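Local coordinates for 2-aminomuconate 6-semialdehyde dehydrogenase (PDB 4U3W), which probably oxidises 2-aminomuconate 6-semialdehyde to 2-aminomuconate with a nicotinamide cofactor, as a member of the aldehyde dehydrogenase family, at residues A[435-440]-A[459-464]; A[454-459]-A[476-481]; A[83-88]-A[131-136]. All coordinates share one frame; numbering follows the deposited sequence.

Interaction 1: A[435-440]-A[459-464]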
loop_
_atom_site.group_PDB
_atom_site.type_symbol
_atom_site.label_atom_id
_atom_site.label_comp_id
_atom_site.label_asym_id
_atom_site.label_seq_id
_atom_site.Cartn_x
_atom_site.Cartn_y
_atom_site.Cartn_z
ATOM N N GLY A 435 -9.623 3.290 26.846
ATOM C CA GLY A 435 -9.017 4.129 25.822
ATOM C C GLY A 435 -9.715 3.852 24.502
ATOM O O GLY A 435 -9.054 3.422 23.505
ATOM N N LEU A 436 -11.037 4.069 24.488
ATOM C CA LEU A 436 -11.826 3.815 23.283
ATOM C C LEU A 436 -11.819 5.021 22.359
ATOM O O LEU A 436 -11.241 4.944 21.258
ATOM C CB LEU A 436 -13.263 3.480 23.609
ATOM C CG LEU A 436 -14.183 3.087 22.438
ATOM C CD1 LEU A 436 -13.552 2.002 21.466
ATOM C CD2 LEU A 436 -15.497 2.523 23.030
ATOM N N ALA A 437 -12.452 6.125 22.765
ATOM C CA ALA A 437 -12.535 7.277 21.840
ATOM C C ALA A 437 -12.496 8.630 22.572
ATOM O O ALA A 437 -12.635 8.684 23.781
ATOM C CB ALA A 437 -13.805 7.189 20.997
ATOM N N ALA A 438 -12.290 9.727 21.820
ATOM C CA ALA A 438 -12.357 11.050 22.413
ATOM C C ALA A 438 -12.792 12.069 21.347
ATOM O O ALA A 438 -12.615 11.830 20.147
ATOM C CB ALA A 438 -11.014 11.429 22.983
ATOM N N SER A 439 -13.373 13.182 21.760
ATOM C CA SER A 439 -13.600 14.270 20.790
ATOM C C SER A 439 -13.110 15.590 21.374
ATOM O O SER A 439 -13.205 15.817 22.569
ATOM C CB SER A 439 -15.082 14.355 20.379
ATOM O OG SER A 439 -15.829 14.650 21.524
ATOM N N ILE A 440 -12.537 16.426 20.498
ATOM C CA ILE A 440 -11.886 17.690 20.829
ATOM C C ILE A 440 -12.551 18.761 19.996
ATOM O O ILE A 440 -12.676 18.564 18.773
ATOM C CB ILE A 440 -10.362 17.671 20.424
ATOM C CG1 ILE A 440 -9.662 16.424 20.990
ATOM C CG2 ILE A 440 -9.637 18.976 20.772
ATOM C CD1 ILE A 440 -9.550 16.437 22.427
ATOM N N ILE A 459 -9.692 6.123 18.595
ATOM C CA ILE A 459 -10.243 7.122 17.681
ATOM C C ILE A 459 -10.212 8.496 18.326
ATOM O O ILE A 459 -10.532 8.607 19.509
ATOM C CB ILE A 459 -11.702 6.820 17.286
ATOM C CG1 ILE A 459 -11.809 5.430 16.651
ATOM C CG2 ILE A 459 -12.160 7.838 16.197
ATOM C CD1 ILE A 459 -12.444 4.398 17.623
ATOM N N VAL A 460 -9.872 9.548 17.573
ATOM C CA VAL A 460 -10.039 10.927 18.111
ATOM C C VAL A 460 -10.762 11.757 17.047
ATOM O O VAL A 460 -10.252 11.803 15.909
ATOM C CB VAL A 460 -8.690 11.633 18.441
ATOM C CG1 VAL A 460 -8.953 13.124 18.936
ATOM C CG2 VAL A 460 -7.815 10.815 19.468
ATOM N N TRP A 461 -11.940 12.322 17.388
ATOM C CA TRP A 461 -12.637 13.254 16.491
ATOM C C TRP A 461 -12.309 14.728 16.846
ATOM O O TRP A 461 -12.194 15.051 18.012
ATOM C CB TRP A 461 -14.161 13.063 16.541
ATOM C CG TRP A 461 -14.624 11.812 15.876
ATOM C CD1 TRP A 461 -14.696 11.550 14.507
ATOM C CD2 TRP A 461 -15.086 10.630 16.533
ATOM N NE1 TRP A 461 -15.174 10.278 14.299
ATOM C CE2 TRP A 461 -15.411 9.686 15.517
ATOM C CE3 TRP A 461 -15.235 10.276 17.869
ATOM C CZ2 TRP A 461 -15.882 8.402 15.814
ATOM C CZ3 TRP A 461 -15.737 8.977 18.170
ATOM C CH2 TRP A 461 -16.039 8.074 17.144
ATOM N N VAL A 462 -12.142 15.586 15.814
ATOM C CA VAL A 462 -11.913 17.008 16.034
ATOM C C VAL A 462 -13.094 17.755 15.393
ATOM O O VAL A 462 -13.299 17.657 14.139
ATOM C CB VAL A 462 -10.539 17.483 15.424
ATOM C CG1 VAL A 462 -10.282 18.969 15.792
ATOM C CG2 VAL A 462 -9.411 16.617 15.993
ATOM N N ASN A 463 -13.876 18.430 16.241
ATOM C CA ASN A 463 -15.093 19.089 15.811
ATOM C C ASN A 463 -16.115 18.135 15.172
ATOM O O ASN A 463 -16.805 18.492 14.220
ATOM C CB ASN A 463 -14.748 20.284 14.845
ATOM C CG ASN A 463 -13.883 21.345 15.535
ATOM O OD1 ASN A 463 -13.975 21.510 16.756
ATOM N ND2 ASN A 463 -13.020 22.039 14.766
ATOM N N ALA A 464 -16.225 16.918 15.717
ATOM C CA ALA A 464 -17.134 15.936 15.216
ATOM C C ALA A 464 -17.296 14.836 16.309
ATOM O O ALA A 464 -16.629 14.877 17.327
ATOM C CB ALA A 464 -16.614 15.326 13.882
#
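Leu436 O opens the ladder by accepting the N-H of Ile459 at 3.3 Å, a bent bond with an angle of 140° at the hydrogen. Ile459 O then takes the N-H of Ala438, which approaches tilted 23° from the carbonyl plane; Thr457 OG1 is a second donor. Further along the bonds shorten: Trp461 N reaches Ala438 O at 2.9 Å, Trp461 O receives Ile440 N, and Ile440 O meets Asn463 N at 2.8 Å. This is the parallel pairing expected of a beta-alpha-beta unit, in which helix 445-452 connects strand 437-441 to strand 459-462; in this chain strand 459-462 ends the sheet, but a strand of a second subunit extends it in parallel. Beside the ladder, Trp461 CZ3 touches Ala437 CB at 3.9 Å, while Ile459 CG2 sits 3.7 Å above the centre of the indole. The indole NE1 is satisfied by Val467 O, Asn463 ND2 by Thr442 O, Ala437 N by Asn277 OD1, and the Ser439 backbone by Ala278 and Val280 of strand 277-281. Among the residues facing the other way, Ile440 CG1 meets Val460 CG1 at 4.0 Å. Ala464 O, buried near Ser439 CB at 3.5 Å, has no polar partner in the model.

Interaction 2: A[454-459]-A[476-481]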
loop_
_atom_site.group_PDB
_atom_site.type_symbol
_atom_site.label_atom_id
_atom_site.label_comp_id
_atom_site.label_asym_id
_atom_site.label_seq_id
_atom_site.Cartn_x
_atom_site.Cartn_y
_atom_site.Cartn_z
ATOM N N GLN A 454 -1.772 13.066 21.027
ATOM C CA GLN A 454 -1.382 12.645 22.369
ATOM C C GLN A 454 -2.447 11.802 23.053
ATOM O O GLN A 454 -2.175 11.200 24.091
ATOM C CB GLN A 454 -1.095 13.880 23.249
ATOM C CG GLN A 454 -0.006 14.793 22.703
ATOM C CD GLN A 454 0.205 16.001 23.595
ATOM O OE1 GLN A 454 0.697 15.881 24.737
ATOM N NE2 GLN A 454 -0.183 17.174 23.093
ATOM N N ILE A 455 -3.658 11.761 22.499
ATOM C CA ILE A 455 -4.761 11.097 23.208
ATOM C C ILE A 455 -4.639 9.564 23.043
ATOM O O ILE A 455 -4.518 9.032 21.917
ATOM C CB ILE A 455 -6.160 11.558 22.714
ATOM C CG1 ILE A 455 -6.345 13.075 22.851
ATOM C CG2 ILE A 455 -7.294 10.864 23.482
ATOM C CD1 ILE A 455 -6.021 13.570 24.173
ATOM N N GLU A 456 -4.704 8.851 24.164
ATOM C CA GLU A 456 -4.463 7.399 24.143
ATOM C C GLU A 456 -5.748 6.638 23.904
ATOM O O GLU A 456 -6.250 5.937 24.791
ATOM C CB GLU A 456 -3.810 6.978 25.467
ATOM C CG GLU A 456 -2.393 7.544 25.608
ATOM C CD GLU A 456 -1.841 7.458 27.040
ATOM O OE1 GLU A 456 -2.590 7.080 27.982
ATOM O OE2 GLU A 456 -0.654 7.790 27.211
ATOM N N THR A 457 -6.326 6.800 22.720
ATOM C CA THR A 457 -7.592 6.141 22.369
ATOM C C THR A 457 -7.465 5.546 20.961
ATOM O O THR A 457 -6.496 5.834 20.242
ATOM C CB THR A 457 -8.785 7.091 22.361
ATOM O OG1 THR A 457 -8.464 8.184 21.477
ATOM C CG2 THR A 457 -9.093 7.632 23.745
ATOM N N GLY A 458 -8.461 4.783 20.548
ATOM C CA GLY A 458 -8.434 4.153 19.228
ATOM C C GLY A 458 -8.871 5.150 18.175
ATOM O O GLY A 458 -8.452 5.036 17.009
ATOM N N ILE A 459 -9.692 6.123 18.595
ATOM C CA ILE A 459 -10.243 7.122 17.681
ATOM C C ILE A 459 -10.212 8.496 18.326
ATOM O O ILE A 459 -10.532 8.607 19.509
ATOM C CB ILE A 459 -11.702 6.820 17.286
ATOM C CG1 ILE A 459 -11.809 5.430 16.651
ATOM C CG2 ILE A 459 -12.160 7.838 16.197
ATOM C CD1 ILE A 459 -12.444 4.398 17.623
ATOM N N GLY A 476 -10.213 -0.137 20.175
ATOM C CA GLY A 476 -9.762 0.552 21.374
ATOM C C GLY A 476 -8.384 0.106 21.868
ATOM O O GLY A 476 -7.848 -0.950 21.453
ATOM N N THR A 477 -7.838 0.912 22.778
ATOM C CA THR A 477 -6.574 0.652 23.466
ATOM C C THR A 477 -6.846 0.220 24.922
ATOM O O THR A 477 -7.970 0.353 25.395
ATOM C CB THR A 477 -5.671 1.914 23.472
ATOM O OG1 THR A 477 -6.148 2.872 24.442
ATOM C CG2 THR A 477 -5.641 2.570 22.061
ATOM N N LYS A 478 -5.817 -0.289 25.596
ATOM C CA LYS A 478 -5.925 -0.615 27.021
ATOM C C LYS A 478 -7.110 -1.596 27.219
ATOM O O LYS A 478 -7.254 -2.544 26.440
ATOM C CB LYS A 478 -6.098 0.677 27.862
ATOM C CG LYS A 478 -4.964 1.716 27.744
ATOM C CD LYS A 478 -5.329 3.036 28.485
ATOM C CE LYS A 478 -4.315 4.149 28.226
ATOM N NZ LYS A 478 -4.561 5.398 29.032
ATOM N N LEU A 479 -7.971 -1.353 28.220
ATOM C CA LEU A 479 -9.150 -2.215 28.447
ATOM C C LEU A 479 -10.258 -2.164 27.373
ATOM O O LEU A 479 -11.200 -2.965 27.438
ATOM C CB LEU A 479 -9.811 -1.905 29.792
ATOM C CG LEU A 479 -9.090 -2.459 31.010
ATOM C CD1 LEU A 479 -9.916 -2.096 32.239
ATOM C CD2 LEU A 479 -8.902 -3.988 30.910
ATOM N N SER A 480 -10.166 -1.226 26.419
ATOM C CA SER A 480 -11.270 -0.965 25.485
ATOM C C SER A 480 -11.284 -1.862 24.234
ATOM O O SER A 480 -12.158 -1.726 23.367
ATOM C CB SER A 480 -11.251 0.524 25.026
ATOM O OG SER A 480 -11.472 1.372 26.149
ATOM N N GLY A 481 -10.300 -2.746 24.121
ATOM C CA GLY A 481 -10.280 -3.625 22.963
ATOM C C GLY A 481 -9.001 -4.382 22.656
ATOM O O GLY A 481 -7.969 -4.225 23.315
HETATM O O HOH W 1 -6.823 6.379 27.408
#
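Gly458 and Gly476 bring two irregular backbones close, their CA atoms 4.4 Å apart with no side chain between them, with the CA atoms of Thr457 and Thr477, one step away, 5.7 Å apart. The first of these loops makes an inverse gamma turn centred on Glu456, between helix 445-452 and strand 459-462, and its closing bond from Thr457 N to Ile455 O is weak. The turn presents the carbonyl of Glu456 to the loop 476-481. There Thr477 OG1 lies 3.1 Å from Glu456 O; it is placed between its own backbone N and carbonyl carbon (chi1 76°), and Gly435 O is a second acceptor for its single proton. The methyl CG2 of the same threonine packs on the peptide at Thr457 C, 3.7 Å away. Farther out, the extended chains of Glu456 and Lys478 cross, and Lys478 NZ forms a salt bridge with Glu456 OE1 at 2.8 Å, meeting it nearly along its C-O axis. A water donates to Glu456 O at 2.7 Å and accepts from Lys478 NZ, so that ammonium, also bonded to Ser432 O, has three partners. Thr457 O accepts a hydrogen bond from Thr498 OG1 of a second subunit. Thr457 OG1 donates to Ile459 O at 2.9 Å from above the carbonyl, 63° out of its plane.

Interaction 3: A[83-88]-A[131-136]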
loop_
_atom_site.group_PDB
_atom_site.type_symbol
_atom_site.label_atom_id
_atom_site.label_comp_id
_atom_site.label_asym_id
_atom_site.label_seq_id
_atom_site.Cartn_x
_atom_site.Cartn_y
_atom_site.Cartn_z
ATOM N N GLN A 83 -17.933 -13.517 -6.504
ATOM C CA GLN A 83 -19.099 -14.291 -6.057
ATOM C C GLN A 83 -19.551 -13.835 -4.679
ATOM O O GLN A 83 -20.766 -13.715 -4.418
ATOM C CB GLN A 83 -18.787 -15.790 -6.038
ATOM C CG GLN A 83 -18.691 -16.368 -7.482
ATOM C CD GLN A 83 -18.098 -17.757 -7.533
ATOM O OE1 GLN A 83 -17.442 -18.210 -6.602
ATOM N NE2 GLN A 83 -18.375 -18.467 -8.621
ATOM N N ARG A 84 -18.589 -13.607 -3.790
ATOM C CA ARG A 84 -18.967 -13.160 -2.444
ATOM C C ARG A 84 -19.584 -11.765 -2.467
ATOM O O ARG A 84 -20.610 -11.501 -1.809
ATOM C CB ARG A 84 -17.762 -13.179 -1.522
ATOM C CG ARG A 84 -17.281 -14.625 -1.138
ATOM C CD ARG A 84 -15.833 -14.473 -0.716
ATOM N NE ARG A 84 -15.141 -15.722 -0.633
ATOM C CZ ARG A 84 -13.834 -15.844 -0.459
ATOM N NH1 ARG A 84 -13.080 -14.753 -0.374
ATOM N NH2 ARG A 84 -13.291 -17.080 -0.366
ATOM N N ALA A 85 -18.964 -10.870 -3.239
ATOM C CA ALA A 85 -19.461 -9.497 -3.316
ATOM C C ALA A 85 -20.867 -9.539 -3.860
ATOM O O ALA A 85 -21.735 -8.801 -3.415
ATOM C CB ALA A 85 -18.518 -8.579 -4.198
ATOM N N ALA A 86 -21.124 -10.429 -4.810
ATOM C CA ALA A 86 -22.474 -10.504 -5.320
ATOM C C ALA A 86 -23.480 -11.001 -4.270
ATOM O O ALA A 86 -24.604 -10.528 -4.255
ATOM C CB ALA A 86 -22.524 -11.385 -6.569
ATOM N N TRP A 87 -23.100 -11.978 -3.447
ATOM C CA TRP A 87 -23.977 -12.436 -2.372
ATOM C C TRP A 87 -24.269 -11.271 -1.419
ATOM O O TRP A 87 -25.402 -11.048 -1.010
ATOM C CB TRP A 87 -23.342 -13.611 -1.609
ATOM C CG TRP A 87 -23.582 -14.980 -2.245
ATOM C CD1 TRP A 87 -22.626 -15.836 -2.757
ATOM C CD2 TRP A 87 -24.854 -15.645 -2.430
ATOM N NE1 TRP A 87 -23.233 -16.980 -3.253
ATOM C CE2 TRP A 87 -24.590 -16.892 -3.050
ATOM C CE3 TRP A 87 -26.190 -15.299 -2.138
ATOM C CZ2 TRP A 87 -25.612 -17.793 -3.384
ATOM C CZ3 TRP A 87 -27.208 -16.208 -2.442
ATOM C CH2 TRP A 87 -26.909 -17.446 -3.072
ATOM N N LEU A 88 -23.233 -10.530 -1.057
ATOM C CA LEU A 88 -23.416 -9.444 -0.087
ATOM C C LEU A 88 -24.347 -8.320 -0.612
ATOM O O LEU A 88 -25.220 -7.796 0.140
ATOM C CB LEU A 88 -22.037 -8.902 0.319
ATOM C CG LEU A 88 -21.498 -9.555 1.618
ATOM C CD1 LEU A 88 -21.179 -11.025 1.476
ATOM C CD2 LEU A 88 -20.289 -8.801 2.182
ATOM N N THR A 131 -20.421 -1.960 1.523
ATOM C CA THR A 131 -19.051 -1.545 1.703
ATOM C C THR A 131 -18.060 -2.676 1.630
ATOM O O THR A 131 -17.047 -2.604 0.931
ATOM C CB THR A 131 -18.884 -0.825 3.047
ATOM O OG1 THR A 131 -19.490 0.448 2.925
ATOM C CG2 THR A 131 -17.397 -0.623 3.379
ATOM N N PHE A 132 -18.306 -3.736 2.383
ATOM C CA PHE A 132 -17.379 -4.833 2.340
ATOM C C PHE A 132 -17.479 -5.614 1.052
ATOM O O PHE A 132 -16.506 -6.237 0.657
ATOM C CB PHE A 132 -17.562 -5.767 3.565
ATOM C CG PHE A 132 -17.034 -5.147 4.839
ATOM C CD1 PHE A 132 -15.668 -5.003 5.026
ATOM C CD2 PHE A 132 -17.895 -4.595 5.768
ATOM C CE1 PHE A 132 -15.170 -4.365 6.177
ATOM C CE2 PHE A 132 -17.410 -3.962 6.909
ATOM C CZ PHE A 132 -16.045 -3.864 7.112
ATOM N N ALA A 133 -18.620 -5.595 0.387
ATOM C CA ALA A 133 -18.670 -6.181 -0.962
ATOM C C ALA A 133 -17.691 -5.443 -1.873
ATOM O O ALA A 133 -16.901 -6.060 -2.557
ATOM C CB ALA A 133 -20.072 -6.148 -1.524
ATOM N N ASP A 134 -17.706 -4.119 -1.880
ATOM C CA ASP A 134 -16.755 -3.395 -2.730
ATOM C C ASP A 134 -15.278 -3.551 -2.297
ATOM O O ASP A 134 -14.386 -3.677 -3.138
ATOM C CB ASP A 134 -17.167 -1.934 -2.785
ATOM C CG ASP A 134 -18.574 -1.773 -3.375
ATOM O OD1 ASP A 134 -19.062 -2.710 -4.068
ATOM O OD2 ASP A 134 -19.214 -0.752 -3.093
ATOM N N LEU A 135 -14.996 -3.559 -0.999
ATOM C CA LEU A 135 -13.609 -3.770 -0.583
ATOM C C LEU A 135 -13.030 -5.126 -1.045
ATOM O O LEU A 135 -11.887 -5.198 -1.520
ATOM C CB LEU A 135 -13.478 -3.647 0.950
ATOM C CG LEU A 135 -13.606 -2.177 1.446
ATOM C CD1 LEU A 135 -13.727 -2.072 2.971
ATOM C CD2 LEU A 135 -12.450 -1.271 0.951
ATOM N N VAL A 136 -13.779 -6.204 -0.935
ATOM C CA VAL A 136 -13.211 -7.517 -1.229
ATOM C C VAL A 136 -13.009 -7.627 -2.742
ATOM O O VAL A 136 -12.085 -8.280 -3.190
ATOM C CB VAL A 136 -14.100 -8.690 -0.683
ATOM C CG1 VAL A 136 -15.070 -9.206 -1.725
ATOM C CG2 VAL A 136 -13.226 -9.822 -0.193
#
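Phe132 meets Leu88 through its CB, 4.3 Å from Leu88 CD2, and not through its ring, which leads away from helix 81-96 to pack on Ala184 and Pro185 of helix 175-188. With CG beside the backbone N and anti to the carbonyl carbon (chi1 -73°), the phenyl group leaves the junction between the two helices to aliphatic groups. The other large ring, that of Trp87, also turns off the interface, toward Trp76, whose plane it meets at about 55°. What remains between the helices is compact: Ala85 CB touches Ala133 CB at 3.9 Å, and the same methyl rests on the carbonyl at Ala133 O, 3.4 Å away. The approach is reciprocal, since Ala133 CB lies 3.7 Å from Ala85 O. With alanines at the point of closest approach, the axes of the two short segments come within 8.4 Å, close spacing for a pair of helices. They run nearly antiparallel, at 168°, and belong to helices 81-96 and 114-138, which, as in other aldehyde dehydrogenases, probably lie in the cofactor-binding domain. Leu88 flanks the alanine pair, its CB 3.9 Å from Ala133 CB and its CD2 4.0 Å from Ala133 N, and it also touches Leu187 and Ala188 of helix 175-188. No hydrogen bond joins the two segments. Beyond the apolar seam, Asp134 OD1 binds His89 NE2 of helix 81-96 and Arg137, while Asp134 OD2 forms a salt bridge with Arg137 of a fourth subunit.

Interactions 1 and 2 form one continuous region, their centres 10 Å apart, and both include Ile459 and touch the second subunit. Leu436 O joins them by receiving Gly458 N at 2.9 Å as well as the first bond of the ladder, and Ser480 OG takes the N-H of Gly435 at 2.8 Å. Leu436 packs on Cys306, in a GQVC sequence and probably the catalytic cysteine of this family, so this region borders the likely active site. Interaction 3 is separate: its centre is 30 Å from each of the others, with nearest atoms about 14 Å apart, and it reaches a fourth subunit. Bound magnesium ions lie about 12 Å from Gly476 and about 13 Å from the Val136 side chain.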